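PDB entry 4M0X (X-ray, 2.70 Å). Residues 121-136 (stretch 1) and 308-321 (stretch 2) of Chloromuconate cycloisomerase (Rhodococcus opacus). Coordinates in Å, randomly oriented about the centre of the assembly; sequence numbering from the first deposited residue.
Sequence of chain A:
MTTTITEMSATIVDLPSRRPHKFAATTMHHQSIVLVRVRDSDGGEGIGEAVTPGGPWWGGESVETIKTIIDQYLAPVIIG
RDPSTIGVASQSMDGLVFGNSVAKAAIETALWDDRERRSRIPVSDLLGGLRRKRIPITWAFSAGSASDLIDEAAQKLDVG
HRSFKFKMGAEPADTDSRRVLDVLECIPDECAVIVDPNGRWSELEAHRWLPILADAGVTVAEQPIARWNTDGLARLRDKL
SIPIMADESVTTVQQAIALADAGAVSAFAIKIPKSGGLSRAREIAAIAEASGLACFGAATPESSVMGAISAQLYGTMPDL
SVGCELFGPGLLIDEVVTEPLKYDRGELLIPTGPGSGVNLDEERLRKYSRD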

ATOM      1  N   ILE A 121      40.033  23.031 -21.063  1.00 34.97           N
ATOM      2  CA  ILE A 121      39.007  22.173 -21.700  1.00 35.55           C
ATOM      3  C   ILE A 121      37.565  22.563 -21.380  1.00 32.45           C
ATOM      4  O   ILE A 121      37.314  23.225 -20.388  1.00 31.34           O
ATOM      5  N   PRO A 122      36.608  22.120 -22.215  1.00 30.02           N
ATOM      6  CA  PRO A 122      35.198  22.367 -21.911  1.00 29.86           C
ATOM      7  C   PRO A 122      34.708  21.567 -20.693  1.00 30.16           C
ATOM      8  O   PRO A 122      35.101  20.413 -20.516  1.00 31.89           O
ATOM      9  N   VAL A 123      33.871  22.165 -19.848  1.00 29.20           N
ATOM     10  CA  VAL A 123      33.420  21.460 -18.653  1.00 30.26           C
ATOM     11  C   VAL A 123      32.871  20.090 -19.053  1.00 31.90           C
ATOM     12  O   VAL A 123      33.204  19.089 -18.420  1.00 31.54           O
ATOM     13  N   SER A 124      32.075  20.050 -20.131  1.00 30.90           N
ATOM     14  CA  SER A 124      31.583  18.790 -20.707  1.00 30.20           C
ATOM     15  C   SER A 124      32.576  17.629 -20.742  1.00 29.38           C
ATOM     16  O   SER A 124      32.160  16.492 -20.628  1.00 29.90           O
ATOM     17  N   ASP A 125      33.871  17.904 -20.894  1.00 31.74           N
ATOM     18  CA  ASP A 125      34.918  16.881 -20.665  1.00 33.77           C
ATOM     19  C   ASP A 125      34.949  16.397 -19.231  1.00 33.76           C
ATOM     20  O   ASP A 125      34.846  15.206 -18.981  1.00 34.43           O
ATOM     21  N   LEU A 126      35.087  17.314 -18.288  1.00 33.79           N
ATOM     22  CA  LEU A 126      35.155  16.929 -16.891  1.00 35.38           C
ATOM     23  C   LEU A 126      34.005  15.995 -16.570  1.00 38.38           C
ATOM     24  O   LEU A 126      34.150  15.111 -15.722  1.00 46.45           O
ATOM     25  N   LEU A 127      32.897  16.140 -17.294  1.00 35.92           N
ATOM     26  CA  LEU A 127      31.696  15.337 -17.053  1.00 35.48           C
ATOM     27  C   LEU A 127      31.672  13.940 -17.700  1.00 34.81           C
ATOM     28  O   LEU A 127      30.794  13.131 -17.414  1.00 33.16           O
ATOM     29  N   GLY A 128      32.627  13.659 -18.579  1.00 33.78           N
ATOM     30  CA  GLY A 128      32.554  12.451 -19.401  1.00 30.13           C
ATOM     31  C   GLY A 128      32.251  12.654 -20.889  1.00 25.83           C
ATOM     32  O   GLY A 128      32.037  11.684 -21.610  1.00 23.72           O
ATOM     33  N   GLY A 129      32.260  13.894 -21.354  1.00 23.65           N
ATOM     34  CA  GLY A 129      32.247  14.156 -22.797  1.00 25.75           C
ATOM     35  C   GLY A 129      30.858  14.295 -23.399  1.00 25.85           C
ATOM     36  O   GLY A 129      29.906  13.687 -22.911  1.00 27.31           O
ATOM     37  N   LEU A 130      30.739  15.106 -24.450  1.00 25.02           N
ATOM     38  CA  LEU A 130      29.447  15.334 -25.101  1.00 23.66           C
ATOM     39  C   LEU A 130      28.954  14.038 -25.705  1.00 24.45           C
ATOM     40  O   LEU A 130      29.761  13.246 -26.156  1.00 24.38           O
ATOM     41  N   ARG A 131      27.634  13.826 -25.696  1.00 26.65           N
ATOM     42  CA  ARG A 131      26.984  12.767 -26.486  1.00 26.50           C
ATOM     43  C   ARG A 131      26.254  13.306 -27.706  1.00 28.77           C
ATOM     44  O   ARG A 131      25.626  12.550 -28.437  1.00 32.26           O
ATOM     45  N   ARG A 132      26.329  14.612 -27.931  1.00 29.62           N
ATOM     46  CA  ARG A 132      25.747  15.200 -29.121  1.00 30.36           C
ATOM     47  C   ARG A 132      26.334  16.584 -29.239  1.00 33.11           C
ATOM     48  O   ARG A 132      26.708  17.183 -28.221  1.00 32.51           O
ATOM     49  N   LYS A 133      26.448  17.084 -30.473  1.00 35.81           N
ATOM     50  CA  LYS A 133      27.061  18.412 -30.702  1.00 36.82           C
ATOM     51  C   LYS A 133      26.014  19.508 -30.894  1.00 34.82           C
ATOM     52  O   LYS A 133      26.305  20.698 -30.765  1.00 33.70           O
ATOM     53  N   ARG A 134      24.790  19.088 -31.193  1.00 34.12           N
ATOM     54  CA  ARG A 134      23.704  20.010 -31.474  1.00 34.65           C
ATOM     55  C   ARG A 134      22.470  19.582 -30.701  1.00 31.39           C
ATOM     56  O   ARG A 134      22.262  18.413 -30.485  1.00 28.75           O
ATOM     57  N   ILE A 135      21.654  20.530 -30.268  1.00 31.83           N
ATOM     58  CA  ILE A 135      20.353  20.178 -29.686  1.00 33.97           C
ATOM     59  C   ILE A 135      19.178  20.886 -30.383  1.00 34.32           C
ATOM     60  O   ILE A 135      19.246  22.083 -30.621  1.00 36.47           O
ATOM     61  N   PRO A 136      18.099  20.161 -30.717  1.00 33.67           N
ATOM     62  CA  PRO A 136      16.989  20.940 -31.297  1.00 31.89           C
ATOM     63  C   PRO A 136      16.324  21.761 -30.190  1.00 31.69           C
ATOM     64  O   PRO A 136      16.178  21.283 -29.053  1.00 33.08           O
ATOM     65  N   ALA A 308      25.251  28.615 -21.820  1.00 27.40           N
ATOM     66  CA  ALA A 308      26.449  27.845 -22.210  1.00 27.10           C
ATOM     67  C   ALA A 308      26.788  26.635 -21.294  1.00 26.27           C
ATOM     68  O   ALA A 308      27.012  25.551 -21.808  1.00 28.24           O
ATOM     69  N   ILE A 309      26.822  26.795 -19.971  1.00 24.83           N
ATOM     70  CA  ILE A 309      27.194  25.658 -19.115  1.00 24.78           C
ATOM     71  C   ILE A 309      26.072  24.626 -19.176  1.00 25.39           C
ATOM     72  O   ILE A 309      26.332  23.440 -19.351  1.00 26.68           O
ATOM     73  N   SER A 310      24.831  25.095 -19.095  1.00 25.59           N
ATOM     74  CA  SER A 310      23.662  24.253 -19.337  1.00 26.54           C
ATOM     75  C   SER A 310      23.738  23.469 -20.633  1.00 26.04           C
ATOM     76  O   SER A 310      23.496  22.276 -20.625  1.00 26.56           O
ATOM     77  N   ALA A 311      24.043  24.138 -21.742  1.00 26.14           N
ATOM     78  CA  ALA A 311      24.120  23.464 -23.037  1.00 27.19           C
ATOM     79  C   ALA A 311      25.107  22.294 -22.975  1.00 27.34           C
ATOM     80  O   ALA A 311      24.849  21.206 -23.506  1.00 27.99           O
ATOM     81  N   GLN A 312      26.225  22.512 -22.298  1.00 27.17           N
ATOM     82  CA  GLN A 312      27.205  21.451 -22.138  1.00 27.72           C
ATOM     83  C   GLN A 312      26.631  20.309 -21.292  1.00 26.64           C
ATOM     84  O   GLN A 312      26.698  19.146 -21.691  1.00 25.59           O
ATOM     85  N   LEU A 313      26.056  20.644 -20.141  1.00 26.62           N
ATOM     86  CA  LEU A 313      25.356  19.654 -19.320  1.00 27.33           C
ATOM     87  C   LEU A 313      24.461  18.770 -20.188  1.00 27.77           C
ATOM     88  O   LEU A 313      24.639  17.538 -20.253  1.00 25.22           O
ATOM     89  N   TYR A 314      23.516  19.424 -20.875  1.00 28.90           N
ATOM     90  CA  TYR A 314      22.510  18.749 -21.686  1.00 27.19           C
ATOM     91  C   TYR A 314      23.164  17.890 -22.759  1.00 27.27           C
ATOM     92  O   TYR A 314      22.678  16.815 -23.067  1.00 30.61           O
ATOM     93  N   GLY A 315      24.276  18.348 -23.315  1.00 26.65           N
ATOM     94  CA  GLY A 315      25.051  17.519 -24.225  1.00 26.90           C
ATOM     95  C   GLY A 315      25.759  16.315 -23.579  1.00 28.36           C
ATOM     96  O   GLY A 315      26.074  15.333 -24.280  1.00 29.63           O
ATOM     97  N   THR A 316      26.048  16.369 -22.276  1.00 25.01           N
ATOM     98  CA  THR A 316      26.633  15.198 -21.646  1.00 25.07           C
ATOM     99  C   THR A 316      25.556  14.188 -21.297  1.00 25.39           C
ATOM    100  O   THR A 316      25.835  13.036 -21.101  1.00 26.29           O
ATOM    101  N   MET A 317      24.315  14.639 -21.211  1.00 28.42           N
ATOM    102  CA  MET A 317      23.234  13.833 -20.642  1.00 27.06           C
ATOM    103  C   MET A 317      22.774  12.706 -21.558  1.00 27.19           C
ATOM    104  O   MET A 317      22.733  12.879 -22.782  1.00 27.12           O
ATOM    105  N   PRO A 318      22.431  11.543 -20.964  1.00 27.40           N
ATOM    106  CA  PRO A 318      22.081  10.402 -21.798  1.00 25.70           C
ATOM    107  C   PRO A 318      20.707  10.558 -22.424  1.00 26.64           C
ATOM    108  O   PRO A 318      20.391   9.844 -23.382  1.00 27.46           O
ATOM    109  N   ASP A 319      19.898  11.479 -21.900  1.00 26.48           N
ATOM    110  CA  ASP A 319      18.501  11.573 -22.318  1.00 27.41           C
ATOM    111  C   ASP A 319      17.997  13.001 -22.313  1.00 27.27           C
ATOM    112  O   ASP A 319      18.067  13.687 -21.304  1.00 25.64           O
ATOM    113  N   LEU A 320      17.486  13.435 -23.459  1.00 28.38           N
ATOM    114  CA  LEU A 320      16.712  14.660 -23.541  1.00 28.26           C
ATOM    115  C   LEU A 320      15.588  14.364 -24.491  1.00 27.89           C
ATOM    116  O   LEU A 320      15.463  15.029 -25.514  1.00 25.05           O
ATOM    117  N   SER A 321      14.789  13.351 -24.171  1.00 29.22           N
ATOM    118  CA  SER A 321      13.781  12.871 -25.120  1.00 28.81           C
ATOM    119  C   SER A 321      12.626  13.844 -25.215  1.00 28.03           C
ATOM    120  O   SER A 321      11.963  13.898 -26.239  1.00 28.04           O
TER

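How does the helix of the second stretch hold the start of the first? Gln312 points toward the other stretch, with chi1 m and chi2 t, and its amide oxygen meets the short, weakly bonded helical turn that begins near Val123. Ser124 N donates to Gln312 OE1 at 2.8 Å in an almost straight hydrogen bond. Val123 N lies at a similar 2.9 Å from Gln312 OE1, but its angle is too poor for a bond. The amide nitrogen, Gln312 NE2, is satisfied elsewhere in the structure, so both ends of this buried group are used.

What do the two arginines find at the end of the helix? They find backbone carbonyls at the helix end and just beyond it, those of Thr316 and Met317. Arg131, m at chi1 and extended through chi2 and chi3 (both t), points toward the helix end and donates from NE to Thr316 O at 2.9 Å; one face of its guanidinium lies against Pro318, with NH1 3.7 Å from Pro318 CB. Arg132 starts sideways, but p at chi1, t at chi2 and p at chi3 bring its tip back. There, Arg132 NH1 and NH2 both donate to Met317 O, at 2.7 and 2.9 Å, a fork on a single oxygen. Leu320 CG covers one face of this guanidinium, 4.4 Å from Arg132 NH1.

Where do apolar side chains meet? Val123 (t) points toward the helix and places CB 3.7 Å from Ile309 CD1; the t, p rotamer of Ile309 carries that methyl nearer than its sideways CB would suggest. Leu127, with chi1 off at -100° and chi2 p, sets CD2 4.1 Å from Leu313 CD1 and 3.4 Å from Thr316 OG1. That hydroxyl, on a p rotamer, donates back to Leu313 O at 2.9 Å within its own helix. In the strand, Ile135 points inward with chi1 off at -28° and chi2 t. Ile135 CD1 is 3.9 Å from Tyr314 CB, and CG2 is 3.6 Å from Leu320 CD1, on a leucine (m, t) that also points inward.

Why can the backbones come so close around Leu130? Gly315 has no side chain, and an ideal CB there would lie 2.6 Å from Leu130 CD2, a clash. Leu130 (m, t) points away overall, yet its end turns back, bringing CD2 within 4.1 Å of Gln312 O. The close approach lets Arg131 N donate to Gly315 O at 2.6 Å, nearly straight.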

ATOM      1  CB  ILE A 121      39.141  20.684 -21.309  1.00 36.53           C
ATOM      2  CG1 ILE A 121      39.326  20.557 -19.790  1.00 35.36           C
ATOM      3  CG2 ILE A 121      40.198  20.015 -22.183  1.00 35.91           C
ATOM      4  CD1 ILE A 121      39.649  19.166 -19.309  1.00 35.91           C
ATOM      5  CB  PRO A 122      34.473  21.936 -23.198  1.00 28.68           C
ATOM      6  CG  PRO A 122      35.395  20.996 -23.863  1.00 29.60           C
ATOM      7  CD  PRO A 122      36.790  21.448 -23.511  1.00 29.47           C
ATOM      8  CB  VAL A 123      32.371  22.252 -17.843  1.00 31.60           C
ATOM      9  CG1 VAL A 123      31.881  21.411 -16.672  1.00 30.65           C
ATOM     10  CG2 VAL A 123      32.951  23.578 -17.345  1.00 31.18           C
ATOM     11  CB  SER A 124      30.977  19.008 -22.091  1.00 33.16           C
ATOM     12  OG  SER A 124      31.901  19.613 -22.977  1.00 36.13           O
ATOM     13  CB  ASP A 125      36.316  17.370 -20.996  1.00 32.91           C
ATOM     14  CG  ASP A 125      36.564  17.463 -22.468  1.00 35.12           C
ATOM     15  OD1 ASP A 125      35.597  17.371 -23.259  1.00 33.07           O
ATOM     16  OD2 ASP A 125      37.751  17.643 -22.825  1.00 40.17           O
ATOM     17  CB  LEU A 126      35.170  18.154 -15.972  1.00 34.48           C
ATOM     18  CG  LEU A 126      36.210  19.209 -16.403  1.00 35.06           C
ATOM     19  CD1 LEU A 126      36.339  20.334 -15.394  1.00 36.98           C
ATOM     20  CD2 LEU A 126      37.590  18.626 -16.675  1.00 33.96           C
ATOM     21  CB  LEU A 127      30.454  16.122 -17.474  1.00 37.95           C
ATOM     22  CG  LEU A 127      29.689  16.794 -16.327  1.00 41.98           C
ATOM     23  CD1 LEU A 127      30.527  17.857 -15.624  1.00 43.72           C
ATOM     24  CD2 LEU A 127      28.376  17.386 -16.817  1.00 43.95           C
ATOM     25  CB  LEU A 130      29.568  16.369 -26.213  1.00 21.21           C
ATOM     26  CG  LEU A 130      29.857  17.843 -25.937  1.00 19.57           C
ATOM     27  CD1 LEU A 130      30.174  18.529 -27.259  1.00 18.14           C
ATOM     28  CD2 LEU A 130      28.684  18.495 -25.247  1.00 18.37           C
ATOM     29  CB  ARG A 131      26.005  12.019 -25.638  1.00 25.06           C
ATOM     30  CG  ARG A 131      26.643  11.608 -24.342  1.00 26.49           C
ATOM     31  CD  ARG A 131      25.863  10.488 -23.749  1.00 25.85           C
ATOM     32  NE  ARG A 131      26.141  10.439 -22.340  1.00 26.89           N
ATOM     33  CZ  ARG A 131      25.902   9.384 -21.576  1.00 27.53           C
ATOM     34  NH1 ARG A 131      25.399   8.273 -22.113  1.00 28.47           N
ATOM     35  NH2 ARG A 131      26.159   9.451 -20.280  1.00 26.98           N
ATOM     36  CB  ARG A 132      24.207  15.207 -29.036  1.00 30.54           C
ATOM     37  CG  ARG A 132      23.598  15.965 -27.846  1.00 29.69           C
ATOM     38  CD  ARG A 132      22.111  15.699 -27.615  1.00 26.55           C
ATOM     39  NE  ARG A 132      21.802  14.370 -27.040  1.00 28.37           N
ATOM     40  CZ  ARG A 132      22.062  13.929 -25.791  1.00 26.90           C
ATOM     41  NH1 ARG A 132      22.699  14.644 -24.875  1.00 25.95           N
ATOM     42  NH2 ARG A 132      21.674  12.720 -25.450  1.00 27.75           N
ATOM     43  CB  LYS A 133      28.048  18.377 -31.886  1.00 38.97           C
ATOM     44  CG  LYS A 133      29.134  17.309 -31.767  1.00 38.69           C
ATOM     45  CD  LYS A 133      30.427  17.732 -32.456  1.00 41.13           C
ATOM     46  CE  LYS A 133      31.485  16.617 -32.480  1.00 39.37           C
ATOM     47  NZ  LYS A 133      31.016  15.406 -33.201  1.00 34.07           N
ATOM     48  CB  ARG A 134      23.431  20.063 -32.996  1.00 38.08           C
ATOM     49  CG  ARG A 134      24.299  21.064 -33.763  1.00 42.05           C
ATOM     50  CD  ARG A 134      24.381  20.798 -35.258  1.00 47.82           C
ATOM     51  NE  ARG A 134      25.249  19.642 -35.530  1.00 59.13           N
ATOM     52  CZ  ARG A 134      26.553  19.702 -35.838  1.00 61.84           C
ATOM     53  NH1 ARG A 134      27.182  20.882 -35.939  1.00 55.68           N
ATOM     54  NH2 ARG A 134      27.236  18.564 -36.045  1.00 61.70           N
ATOM     55  CB  ILE A 135      20.285  20.494 -28.191  1.00 32.94           C
ATOM     56  CG1 ILE A 135      21.675  20.421 -27.555  1.00 31.44           C
ATOM     57  CG2 ILE A 135      19.279  19.547 -27.544  1.00 34.32           C
ATOM     58  CD1 ILE A 135      21.696  20.666 -26.066  1.00 30.71           C
ATOM     59  CB  PRO A 136      16.026  19.864 -31.839  1.00 32.63           C
ATOM     60  CG  PRO A 136      16.799  18.562 -31.790  1.00 35.83           C
ATOM     61  CD  PRO A 136      17.790  18.721 -30.649  1.00 35.06           C
ATOM     62  CB  ALA A 308      27.657  28.758 -22.381  1.00 24.23           C
ATOM     63  CB  ILE A 309      27.662  26.049 -17.663  1.00 25.21           C
ATOM     64  CG1 ILE A 309      28.110  24.845 -16.863  1.00 25.42           C
ATOM     65  CG2 ILE A 309      26.582  26.741 -16.832  1.00 24.79           C
ATOM     66  CD1 ILE A 309      29.073  23.935 -17.590  1.00 28.03           C
ATOM     67  CB  SER A 310      22.387  25.083 -19.366  1.00 27.29           C
ATOM     68  OG  SER A 310      22.168  25.636 -18.095  1.00 29.43           O
ATOM     69  CB  ALA A 311      24.499  24.443 -24.140  1.00 25.81           C
ATOM     70  CB  GLN A 312      28.521  21.990 -21.581  1.00 27.14           C
ATOM     71  CG  GLN A 312      29.426  22.539 -22.663  1.00 28.50           C
ATOM     72  CD  GLN A 312      30.713  23.119 -22.127  1.00 29.50           C
ATOM     73  OE1 GLN A 312      31.320  22.577 -21.196  1.00 31.91           O
ATOM     74  NE2 GLN A 312      31.144  24.226 -22.712  1.00 28.96           N
ATOM     75  CB  LEU A 313      24.514  20.345 -18.246  1.00 27.27           C
ATOM     76  CG  LEU A 313      23.593  19.423 -17.450  1.00 28.68           C
ATOM     77  CD1 LEU A 313      24.414  18.413 -16.650  1.00 30.59           C
ATOM     78  CD2 LEU A 313      22.714  20.232 -16.520  1.00 27.20           C
ATOM     79  CB  TYR A 314      21.537  19.751 -22.294  1.00 28.33           C
ATOM     80  CG  TYR A 314      20.851  20.702 -21.313  1.00 29.43           C
ATOM     81  CD1 TYR A 314      20.940  20.505 -19.936  1.00 29.21           C
ATOM     82  CD2 TYR A 314      20.065  21.776 -21.773  1.00 28.80           C
ATOM     83  CE1 TYR A 314      20.307  21.358 -19.043  1.00 29.11           C
ATOM     84  CE2 TYR A 314      19.424  22.636 -20.872  1.00 28.70           C
ATOM     85  CZ  TYR A 314      19.558  22.420 -19.507  1.00 29.76           C
ATOM     86  OH  TYR A 314      18.944  23.239 -18.572  1.00 30.66           O
ATOM     87  CB  THR A 316      27.490  15.484 -20.371  1.00 24.48           C
ATOM     88  OG1 THR A 316      26.656  15.751 -19.242  1.00 24.06           O
ATOM     89  CG2 THR A 316      28.480  16.626 -20.563  1.00 24.92           C
ATOM     90  CB  MET A 317      22.068  14.740 -20.323  1.00 25.87           C
ATOM     91  CG  MET A 317      22.145  15.325 -18.936  1.00 25.04           C
ATOM     92  SD  MET A 317      20.906  16.619 -18.722  1.00 25.86           S
ATOM     93  CE  MET A 317      19.345  15.762 -18.821  1.00 22.70           C
ATOM     94  CB  PRO A 318      22.092   9.230 -20.814  1.00 24.37           C
ATOM     95  CG  PRO A 318      21.749   9.839 -19.494  1.00 25.64           C
ATOM     96  CD  PRO A 318      22.378  11.212 -19.519  1.00 27.21           C
ATOM     97  CB  ASP A 319      17.607  10.692 -21.425  1.00 28.79           C
ATOM     98  CG  ASP A 319      16.137  10.713 -21.847  1.00 31.49           C
ATOM     99  OD1 ASP A 319      15.395  11.649 -21.490  1.00 33.04           O
ATOM    100  OD2 ASP A 319      15.703   9.779 -22.548  1.00 34.62           O
ATOM    101  CB  LEU A 320      17.527  15.776 -24.162  1.00 28.25           C
ATOM    102  CG  LEU A 320      18.818  16.353 -23.637  1.00 28.58           C
ATOM    103  CD1 LEU A 320      19.077  17.422 -24.661  1.00 29.39           C
ATOM    104  CD2 LEU A 320      18.717  16.981 -22.249  1.00 29.11           C
ATOM    105  CB  SER A 321      13.235  11.496 -24.740  1.00 28.88           C
ATOM    106  OG  SER A 321      13.899  10.950 -23.631  1.00 29.88           O
TER